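Local coordinates for protein integral membrane indolylacetylinositol arabinosyltransferase EmbC (Mycolicibacterium smegmatis, PDB 7BVE) that probably transfers arabinose units to build the arabinan of the mycobacterial cell wall, working as a polytopic membrane glycosyltransferase that here holds the drug ethambutol, at residues I283-M296 / Y314-A326. Residues are numbered along the deposited sequence; the frame is centred on the assembly and turned at random.
With 95E (Ethambutol), chain G.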
ATOM      1  N   ILE A 283     -23.957   8.599 -11.326  1.00 15.07           N
ATOM      2  CA  ILE A 283     -24.934   7.928 -12.174  1.00 15.07           C
ATOM      3  C   ILE A 283     -26.215   8.740 -12.299  1.00 15.07           C
ATOM      4  O   ILE A 283     -26.836   8.763 -13.368  1.00 15.07           O
ATOM      5  CB  ILE A 283     -25.179   6.518 -11.613  1.00 15.07           C
ATOM      6  CG1 ILE A 283     -23.885   5.719 -11.666  1.00 15.07           C
ATOM      7  CG2 ILE A 283     -26.241   5.774 -12.382  1.00 15.07           C
ATOM      8  CD1 ILE A 283     -23.947   4.441 -10.924  1.00 15.07           C
ATOM      9  N   LEU A 284     -26.612   9.456 -11.248  1.00 15.07           N
ATOM     10  CA  LEU A 284     -27.824  10.262 -11.336  1.00 15.07           C
ATOM     11  C   LEU A 284     -27.638  11.453 -12.268  1.00 15.07           C
ATOM     12  O   LEU A 284     -28.541  11.787 -13.040  1.00 15.07           O
ATOM     13  CB  LEU A 284     -28.246  10.720  -9.944  1.00 15.07           C
ATOM     14  CG  LEU A 284     -29.570  11.472  -9.845  1.00 15.07           C
ATOM     15  CD1 LEU A 284     -30.722  10.591 -10.260  1.00 15.07           C
ATOM     16  CD2 LEU A 284     -29.774  11.987  -8.444  1.00 15.07           C
ATOM     17  N   THR A 285     -26.450  12.059 -12.270  1.00 15.07           N
ATOM     18  CA  THR A 285     -26.199  13.189 -13.155  1.00 15.07           C
ATOM     19  C   THR A 285     -26.068  12.742 -14.606  1.00 15.07           C
ATOM     20  O   THR A 285     -26.586  13.410 -15.517  1.00 15.07           O
ATOM     21  CB  THR A 285     -24.946  13.917 -12.691  1.00 15.07           C
ATOM     22  OG1 THR A 285     -25.087  14.250 -11.308  1.00 15.07           O
ATOM     23  CG2 THR A 285     -24.765  15.186 -13.457  1.00 15.07           C
ATOM     24  N   MET A 286     -25.395  11.604 -14.834  1.00 15.07           N
ATOM     25  CA  MET A 286     -25.336  11.002 -16.165  1.00 15.07           C
ATOM     26  C   MET A 286     -26.726  10.702 -16.717  1.00 15.07           C
ATOM     27  O   MET A 286     -27.054  11.076 -17.855  1.00 15.07           O
ATOM     28  CB  MET A 286     -24.524   9.714 -16.108  1.00 15.07           C
ATOM     29  CG  MET A 286     -23.047   9.869 -15.942  1.00 15.07           C
ATOM     30  SD  MET A 286     -22.347   8.235 -15.707  1.00 15.07           S
ATOM     31  CE  MET A 286     -22.787   7.504 -17.259  1.00 15.07           C
ATOM     32  N   ALA A 287     -27.557  10.032 -15.916  1.00 15.07           N
ATOM     33  CA  ALA A 287     -28.897   9.670 -16.347  1.00 15.07           C
ATOM     34  C   ALA A 287     -29.790  10.884 -16.517  1.00 15.07           C
ATOM     35  O   ALA A 287     -30.749  10.835 -17.289  1.00 15.07           O
ATOM     36  CB  ALA A 287     -29.519   8.706 -15.344  1.00 15.07           C
ATOM     37  N   ARG A 288     -29.500  11.981 -15.825  1.00 15.07           N
ATOM     38  CA  ARG A 288     -30.362  13.139 -15.972  1.00 15.07           C
ATOM     39  C   ARG A 288     -30.028  13.920 -17.239  1.00 15.07           C
ATOM     40  O   ARG A 288     -30.928  14.451 -17.895  1.00 15.07           O
ATOM     41  CB  ARG A 288     -30.266  14.031 -14.740  1.00 15.07           C
ATOM     42  CG  ARG A 288     -31.429  14.980 -14.654  1.00 15.07           C
ATOM     43  CD  ARG A 288     -31.317  16.005 -13.555  1.00 15.07           C
ATOM     44  NE  ARG A 288     -31.232  15.443 -12.218  1.00 15.07           N
ATOM     45  CZ  ARG A 288     -31.099  16.188 -11.130  1.00 15.07           C
ATOM     46  NH1 ARG A 288     -31.078  17.503 -11.227  1.00 15.07           N
ATOM     47  NH2 ARG A 288     -31.015  15.622  -9.943  1.00 15.07           N
ATOM     48  N   VAL A 289     -28.748  14.001 -17.613  1.00 15.07           N
ATOM     49  CA  VAL A 289     -28.395  14.780 -18.805  1.00 15.07           C
ATOM     50  C   VAL A 289     -28.472  13.994 -20.117  1.00 15.07           C
ATOM     51  O   VAL A 289     -28.465  14.607 -21.203  1.00 15.07           O
ATOM     52  CB  VAL A 289     -26.991  15.390 -18.667  1.00 15.07           C
ATOM     53  CG1 VAL A 289     -26.915  16.221 -17.424  1.00 15.07           C
ATOM     54  CG2 VAL A 289     -25.942  14.325 -18.655  1.00 15.07           C
ATOM     55  N   SER A 290     -28.556  12.660 -20.054  1.00 15.07           N
ATOM     56  CA  SER A 290     -28.506  11.862 -21.273  1.00 15.07           C
ATOM     57  C   SER A 290     -29.727  11.997 -22.170  1.00 15.07           C
ATOM     58  O   SER A 290     -29.666  11.582 -23.328  1.00 15.07           O
ATOM     59  CB  SER A 290     -28.347  10.402 -20.923  1.00 15.07           C
ATOM     60  OG  SER A 290     -29.523   9.913 -20.320  1.00 15.07           O
ATOM     61  N   GLU A 291     -30.843  12.519 -21.677  1.00 17.61           N
ATOM     62  CA  GLU A 291     -32.004  12.642 -22.551  1.00 17.61           C
ATOM     63  C   GLU A 291     -31.875  13.825 -23.491  1.00 17.61           C
ATOM     64  O   GLU A 291     -32.220  13.724 -24.670  1.00 17.61           O
ATOM     65  CB  GLU A 291     -33.283  12.778 -21.739  1.00 17.61           C
ATOM     66  CG  GLU A 291     -33.745  11.517 -21.075  1.00 17.61           C
ATOM     67  CD  GLU A 291     -35.052  11.724 -20.357  1.00 17.61           C
ATOM     68  OE1 GLU A 291     -35.470  12.891 -20.218  1.00 17.61           O
ATOM     69  OE2 GLU A 291     -35.681  10.725 -19.959  1.00 17.61           O
ATOM     70  N   HIS A 292     -31.405  14.954 -22.980  1.00 15.07           N
ATOM     71  CA  HIS A 292     -31.183  16.117 -23.822  1.00 15.07           C
ATOM     72  C   HIS A 292     -29.972  15.928 -24.716  1.00 15.07           C
ATOM     73  O   HIS A 292     -29.962  16.432 -25.841  1.00 15.07           O
ATOM     74  CB  HIS A 292     -31.015  17.356 -22.949  1.00 15.07           C
ATOM     75  CG  HIS A 292     -30.842  18.628 -23.714  1.00 15.07           C
ATOM     76  ND1 HIS A 292     -31.879  19.247 -24.372  1.00 15.07           N
ATOM     77  CD2 HIS A 292     -29.759  19.416 -23.895  1.00 15.07           C
ATOM     78  CE1 HIS A 292     -31.438  20.352 -24.941  1.00 15.07           C
ATOM     79  NE2 HIS A 292     -30.154  20.477 -24.667  1.00 15.07           N
ATOM     80  N   ALA A 293     -28.946  15.207 -24.239  1.00 15.07           N
ATOM     81  CA  ALA A 293     -27.758  15.003 -25.066  1.00 15.07           C
ATOM     82  C   ALA A 293     -28.041  14.156 -26.295  1.00 15.07           C
ATOM     83  O   ALA A 293     -27.406  14.344 -27.335  1.00 15.07           O
ATOM     84  CB  ALA A 293     -26.650  14.352 -24.253  1.00 15.07           C
ATOM     85  N   GLY A 294     -28.987  13.230 -26.205  1.00 15.07           N
ATOM     86  CA  GLY A 294     -29.277  12.324 -27.287  1.00 15.07           C
ATOM     87  C   GLY A 294     -28.528  11.016 -27.231  1.00 15.07           C
ATOM     88  O   GLY A 294     -28.775  10.150 -28.075  1.00 15.07           O
ATOM     89  N   TYR A 295     -27.617  10.850 -26.279  1.00 15.07           N
ATOM     90  CA  TYR A 295     -26.845   9.625 -26.132  1.00 15.07           C
ATOM     91  C   TYR A 295     -26.346   9.573 -24.698  1.00 15.07           C
ATOM     92  O   TYR A 295     -26.431  10.551 -23.958  1.00 15.07           O
ATOM     93  CB  TYR A 295     -25.699   9.559 -27.149  1.00 15.07           C
ATOM     94  CG  TYR A 295     -24.520  10.471 -26.902  1.00 15.07           C
ATOM     95  CD1 TYR A 295     -24.555  11.806 -27.254  1.00 15.07           C
ATOM     96  CD2 TYR A 295     -23.343   9.969 -26.394  1.00 15.07           C
ATOM     97  CE1 TYR A 295     -23.478  12.615 -27.036  1.00 15.07           C
ATOM     98  CE2 TYR A 295     -22.266  10.766 -26.189  1.00 15.07           C
ATOM     99  CZ  TYR A 295     -22.334  12.082 -26.505  1.00 15.07           C
ATOM    100  OH  TYR A 295     -21.234  12.861 -26.291  1.00 15.07           O
ATOM    101  N   MET A 296     -25.830   8.417 -24.303  1.00 15.07           N
ATOM    102  CA  MET A 296     -25.434   8.178 -22.917  1.00 15.07           C
ATOM    103  C   MET A 296     -23.941   8.444 -22.782  1.00 15.07           C
ATOM    104  O   MET A 296     -23.126   7.529 -22.847  1.00 15.07           O
ATOM    105  CB  MET A 296     -25.763   6.753 -22.497  1.00 15.07           C
ATOM    106  CG  MET A 296     -25.654   6.522 -21.009  1.00 15.07           C
ATOM    107  SD  MET A 296     -27.080   7.171 -20.159  1.00 15.07           S
ATOM    108  CE  MET A 296     -26.310   7.759 -18.680  1.00 15.07           C
ATOM    109  N   TYR A 314     -29.177   2.519 -17.576  1.00 15.07           N
ATOM    110  CA  TYR A 314     -29.170   3.945 -17.273  1.00 15.07           C
ATOM    111  C   TYR A 314     -30.296   4.668 -17.993  1.00 15.07           C
ATOM    112  O   TYR A 314     -30.787   5.689 -17.511  1.00 15.07           O
ATOM    113  CB  TYR A 314     -27.839   4.562 -17.675  1.00 15.07           C
ATOM    114  CG  TYR A 314     -26.634   4.105 -16.899  1.00 15.07           C
ATOM    115  CD1 TYR A 314     -26.759   3.513 -15.662  1.00 15.07           C
ATOM    116  CD2 TYR A 314     -25.364   4.257 -17.423  1.00 15.07           C
ATOM    117  CE1 TYR A 314     -25.653   3.092 -14.966  1.00 15.07           C
ATOM    118  CE2 TYR A 314     -24.257   3.843 -16.734  1.00 15.07           C
ATOM    119  CZ  TYR A 314     -24.407   3.261 -15.508  1.00 15.07           C
ATOM    120  OH  TYR A 314     -23.297   2.842 -14.824  1.00 15.07           O
ATOM    121  N   ASP A 315     -30.735   4.140 -19.132  1.00 15.07           N
ATOM    122  CA  ASP A 315     -31.885   4.710 -19.817  1.00 15.07           C
ATOM    123  C   ASP A 315     -33.175   4.396 -19.074  1.00 15.07           C
ATOM    124  O   ASP A 315     -34.108   5.212 -19.056  1.00 15.07           O
ATOM    125  CB  ASP A 315     -31.930   4.184 -21.243  1.00 15.07           C
ATOM    126  CG  ASP A 315     -30.769   4.680 -22.074  1.00 15.07           C
ATOM    127  OD1 ASP A 315     -30.334   5.831 -21.861  1.00 15.07           O
ATOM    128  OD2 ASP A 315     -30.265   3.910 -22.916  1.00 15.07           O
ATOM    129  N   LEU A 316     -33.233   3.235 -18.421  1.00 15.07           N
ATOM    130  CA  LEU A 316     -34.363   2.932 -17.552  1.00 15.07           C
ATOM    131  C   LEU A 316     -34.379   3.837 -16.332  1.00 15.07           C
ATOM    132  O   LEU A 316     -35.449   4.262 -15.891  1.00 15.07           O
ATOM    133  CB  LEU A 316     -34.325   1.470 -17.127  1.00 15.07           C
ATOM    134  CG  LEU A 316     -34.574   0.435 -18.212  1.00 15.07           C
ATOM    135  CD1 LEU A 316     -34.429  -0.940 -17.622  1.00 15.07           C
ATOM    136  CD2 LEU A 316     -35.943   0.615 -18.807  1.00 15.07           C
ATOM    137  N   LEU A 317     -33.206   4.147 -15.776  1.00 15.07           N
ATOM    138  CA  LEU A 317     -33.146   5.127 -14.689  1.00 15.07           C
ATOM    139  C   LEU A 317     -33.541   6.520 -15.158  1.00 15.07           C
ATOM    140  O   LEU A 317     -34.156   7.280 -14.404  1.00 15.07           O
ATOM    141  CB  LEU A 317     -31.757   5.173 -14.068  1.00 15.07           C
ATOM    142  CG  LEU A 317     -31.327   4.027 -13.167  1.00 15.07           C
ATOM    143  CD1 LEU A 317     -29.880   4.212 -12.792  1.00 15.07           C
ATOM    144  CD2 LEU A 317     -32.190   4.007 -11.933  1.00 15.07           C
ATOM    145  N   ALA A 318     -33.199   6.871 -16.397  1.00 15.07           N
ATOM    146  CA  ALA A 318     -33.591   8.165 -16.942  1.00 15.07           C
ATOM    147  C   ALA A 318     -35.093   8.262 -17.153  1.00 15.07           C
ATOM    148  O   ALA A 318     -35.660   9.352 -17.048  1.00 15.07           O
ATOM    149  CB  ALA A 318     -32.860   8.419 -18.256  1.00 15.07           C
ATOM    150  N   LEU A 319     -35.750   7.144 -17.467  1.00 15.07           N
ATOM    151  CA  LEU A 319     -37.212   7.139 -17.518  1.00 15.07           C
ATOM    152  C   LEU A 319     -37.819   7.136 -16.122  1.00 15.07           C
ATOM    153  O   LEU A 319     -38.882   7.720 -15.902  1.00 15.07           O
ATOM    154  CB  LEU A 319     -37.716   5.931 -18.301  1.00 15.07           C
ATOM    155  CG  LEU A 319     -37.469   5.881 -19.801  1.00 15.07           C
ATOM    156  CD1 LEU A 319     -37.899   4.539 -20.328  1.00 15.07           C
ATOM    157  CD2 LEU A 319     -38.244   6.979 -20.475  1.00 15.07           C
ATOM    158  N   TRP A 320     -37.164   6.461 -15.180  1.00 15.07           N
ATOM    159  CA  TRP A 320     -37.671   6.346 -13.817  1.00 15.07           C
ATOM    160  C   TRP A 320     -37.615   7.677 -13.089  1.00 15.07           C
ATOM    161  O   TRP A 320     -38.468   7.970 -12.248  1.00 15.07           O
ATOM    162  CB  TRP A 320     -36.851   5.286 -13.087  1.00 15.07           C
ATOM    163  CG  TRP A 320     -37.253   4.947 -11.702  1.00 15.07           C
ATOM    164  CD1 TRP A 320     -36.624   5.318 -10.561  1.00 15.07           C
ATOM    165  CD2 TRP A 320     -38.349   4.127 -11.307  1.00 15.07           C
ATOM    166  NE1 TRP A 320     -37.267   4.795  -9.475  1.00 15.07           N
ATOM    167  CE2 TRP A 320     -38.333   4.057  -9.908  1.00 15.07           C
ATOM    168  CE3 TRP A 320     -39.353   3.452 -12.001  1.00 15.07           C
ATOM    169  CZ2 TRP A 320     -39.273   3.337  -9.191  1.00 15.07           C
ATOM    170  CZ3 TRP A 320     -40.284   2.745 -11.287  1.00 15.07           C
ATOM    171  CH2 TRP A 320     -40.242   2.693  -9.898  1.00 15.07           C
ATOM    172  N   ALA A 321     -36.635   8.500 -13.411  1.00 15.07           N
ATOM    173  CA  ALA A 321     -36.471   9.808 -12.792  1.00 15.07           C
ATOM    174  C   ALA A 321     -37.439  10.842 -13.291  1.00 15.07           C
ATOM    175  O   ALA A 321     -37.214  11.997 -12.974  1.00 15.07           O
ATOM    176  CB  ALA A 321     -35.046  10.306 -13.009  1.00 15.07           C
ATOM    177  N   HIS A 322     -38.488  10.554 -14.057  1.00 15.07           N
ATOM    178  CA  HIS A 322     -39.448  11.583 -14.423  1.00 15.07           C
ATOM    179  C   HIS A 322     -40.502  11.806 -13.359  1.00 15.07           C
ATOM    180  O   HIS A 322     -41.167  12.843 -13.381  1.00 15.07           O
ATOM    181  CB  HIS A 322     -40.146  11.240 -15.736  1.00 15.07           C
ATOM    182  CG  HIS A 322     -39.312  11.493 -16.949  1.00 15.07           C
ATOM    183  ND1 HIS A 322     -39.721  11.145 -18.216  1.00 15.07           N
ATOM    184  CD2 HIS A 322     -38.097  12.070 -17.092  1.00 15.07           C
ATOM    185  CE1 HIS A 322     -38.794  11.494 -19.088  1.00 15.07           C
ATOM    186  NE2 HIS A 322     -37.797  12.056 -18.431  1.00 15.07           N
ATOM    187  N   VAL A 323     -40.686  10.857 -12.445  1.00 15.07           N
ATOM    188  CA  VAL A 323     -41.651  11.042 -11.368  1.00 15.07           C
ATOM    189  C   VAL A 323     -41.108  12.032 -10.346  1.00 15.07           C
ATOM    190  O   VAL A 323     -41.696  13.092 -10.113  1.00 15.07           O
ATOM    191  CB  VAL A 323     -41.998   9.694 -10.722  1.00 15.07           C
ATOM    192  CG1 VAL A 323     -42.998   9.891  -9.610  1.00 15.07           C
ATOM    193  CG2 VAL A 323     -42.528   8.746 -11.769  1.00 15.07           C
ATOM    194  N   SER A 324     -39.970  11.705  -9.740  1.00 15.07           N
ATOM    195  CA  SER A 324     -39.219  12.625  -8.898  1.00 15.07           C
ATOM    196  C   SER A 324     -37.787  12.136  -8.803  1.00 15.07           C
ATOM    197  O   SER A 324     -37.522  10.942  -8.906  1.00 15.07           O
ATOM    198  CB  SER A 324     -39.819  12.749  -7.495  1.00 15.07           C
ATOM    199  OG  SER A 324     -39.694  11.540  -6.778  1.00 15.07           O
ATOM    200  N   THR A 325     -36.867  13.079  -8.622  1.00 15.07           N
ATOM    201  CA  THR A 325     -35.487  12.764  -8.269  1.00 15.07           C
ATOM    202  C   THR A 325     -35.334  12.997  -6.770  1.00 15.07           C
ATOM    203  O   THR A 325     -34.839  14.020  -6.321  1.00 15.07           O
ATOM    204  CB  THR A 325     -34.505  13.608  -9.073  1.00 15.07           C
ATOM    205  OG1 THR A 325     -34.785  14.994  -8.862  1.00 15.07           O
ATOM    206  CG2 THR A 325     -34.610  13.308 -10.542  1.00 15.07           C
ATOM    207  N   ALA A 326     -35.812  12.038  -5.990  1.00 15.07           N
ATOM    208  CA  ALA A 326     -35.593  11.994  -4.558  1.00 15.07           C
ATOM    209  C   ALA A 326     -34.832  10.719  -4.252  1.00 15.07           C
ATOM    210  O   ALA A 326     -34.886   9.760  -5.017  1.00 15.07           O
ATOM    211  CB  ALA A 326     -36.905  12.029  -3.783  1.00 15.07           C
TER
HETATM  212  C2  95E G1103     -18.057   5.117 -14.668  1.00 65.27           C
HETATM  213  O12 95E G1103     -14.852   5.793  -6.855  1.00 65.27           O
HETATM  214  C11 95E G1103     -15.244   5.348  -7.881  1.00 65.27           C
HETATM  215  C10 95E G1103     -14.963   6.059  -9.205  1.00 65.27           C
HETATM  216  C13 95E G1103     -14.483   7.488  -8.975  1.00 65.27           C
HETATM  217  C14 95E G1103     -13.026   7.680  -9.381  1.00 65.27           C
HETATM  218  N9  95E G1103     -16.167   6.097 -10.007  1.00 65.27           N
HETATM  219  C8  95E G1103     -16.146   4.957 -10.894  1.00 65.27           C
HETATM  220  C7  95E G1103     -16.694   5.352 -12.257  1.00 65.27           C
HETATM  221  N6  95E G1103     -18.136   5.273 -12.251  1.00 65.27           N
HETATM  222  C3  95E G1103     -18.521   4.456 -13.377  1.00 65.27           C
HETATM  223  O1  95E G1103     -17.132   4.663 -15.247  1.00 65.27           O
HETATM  224  C4  95E G1103     -20.032   4.313 -13.378  1.00 65.27           C
HETATM  225  C5  95E G1103     -20.561   4.305 -11.950  1.00 65.27           C
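The 283-293 part of helix 281-293 meets the short helix 314-320 nearly at right angles, the axes 8.5 Å apart at a crossing of -83°, and Ala-287 faces Ala-318 where they touch. Two alanines at a crossing allow such close approach: the CA atoms of Ala-287 and Ala-318 are 5.0 Å apart. Toward the drug site, the Tyr-314 ring is bordered by Ile-283 and two methionines. Ile-283 CG2 reaches Tyr-314 CE1 at 3.8 Å, while the methyl CE of Met-286 approaches the CD2-CE2 side. Met-296, bent at chi2, brings SD to within 3.7 Å of Tyr-314 CB and CE obliquely near CB and CD2, the two side chains crossing at about a right angle. Ile-283 and Tyr-314 also line the ethambutol pocket: C5 of the drug lies 3.5 Å from Ile-283 CD1 and its C4 3.9 Å from Tyr-314 OH. At the exposed far end, the extended Glu-291 and His-322 approach from opposite directions: NE2 of His-322 donates to the syn lone pair of Glu-291 OE1 (3.1 Å, 162°), with that oxygen in the ring plane although the carboxylate is turned 76° from it. Arg-288 and Thr-325 both hydrogen-bond backbone carbonyls of the C-terminal part, Gln-974 O and Pro-972 O respectively, while Asp-315 forms a salt bridge with Arg-475. The pair thus joins the GT-C-type membrane region to the C-terminal part, with helix 327-330 touching Leu-284 and Trp-320, and helix 332-349 also meeting Trp-320.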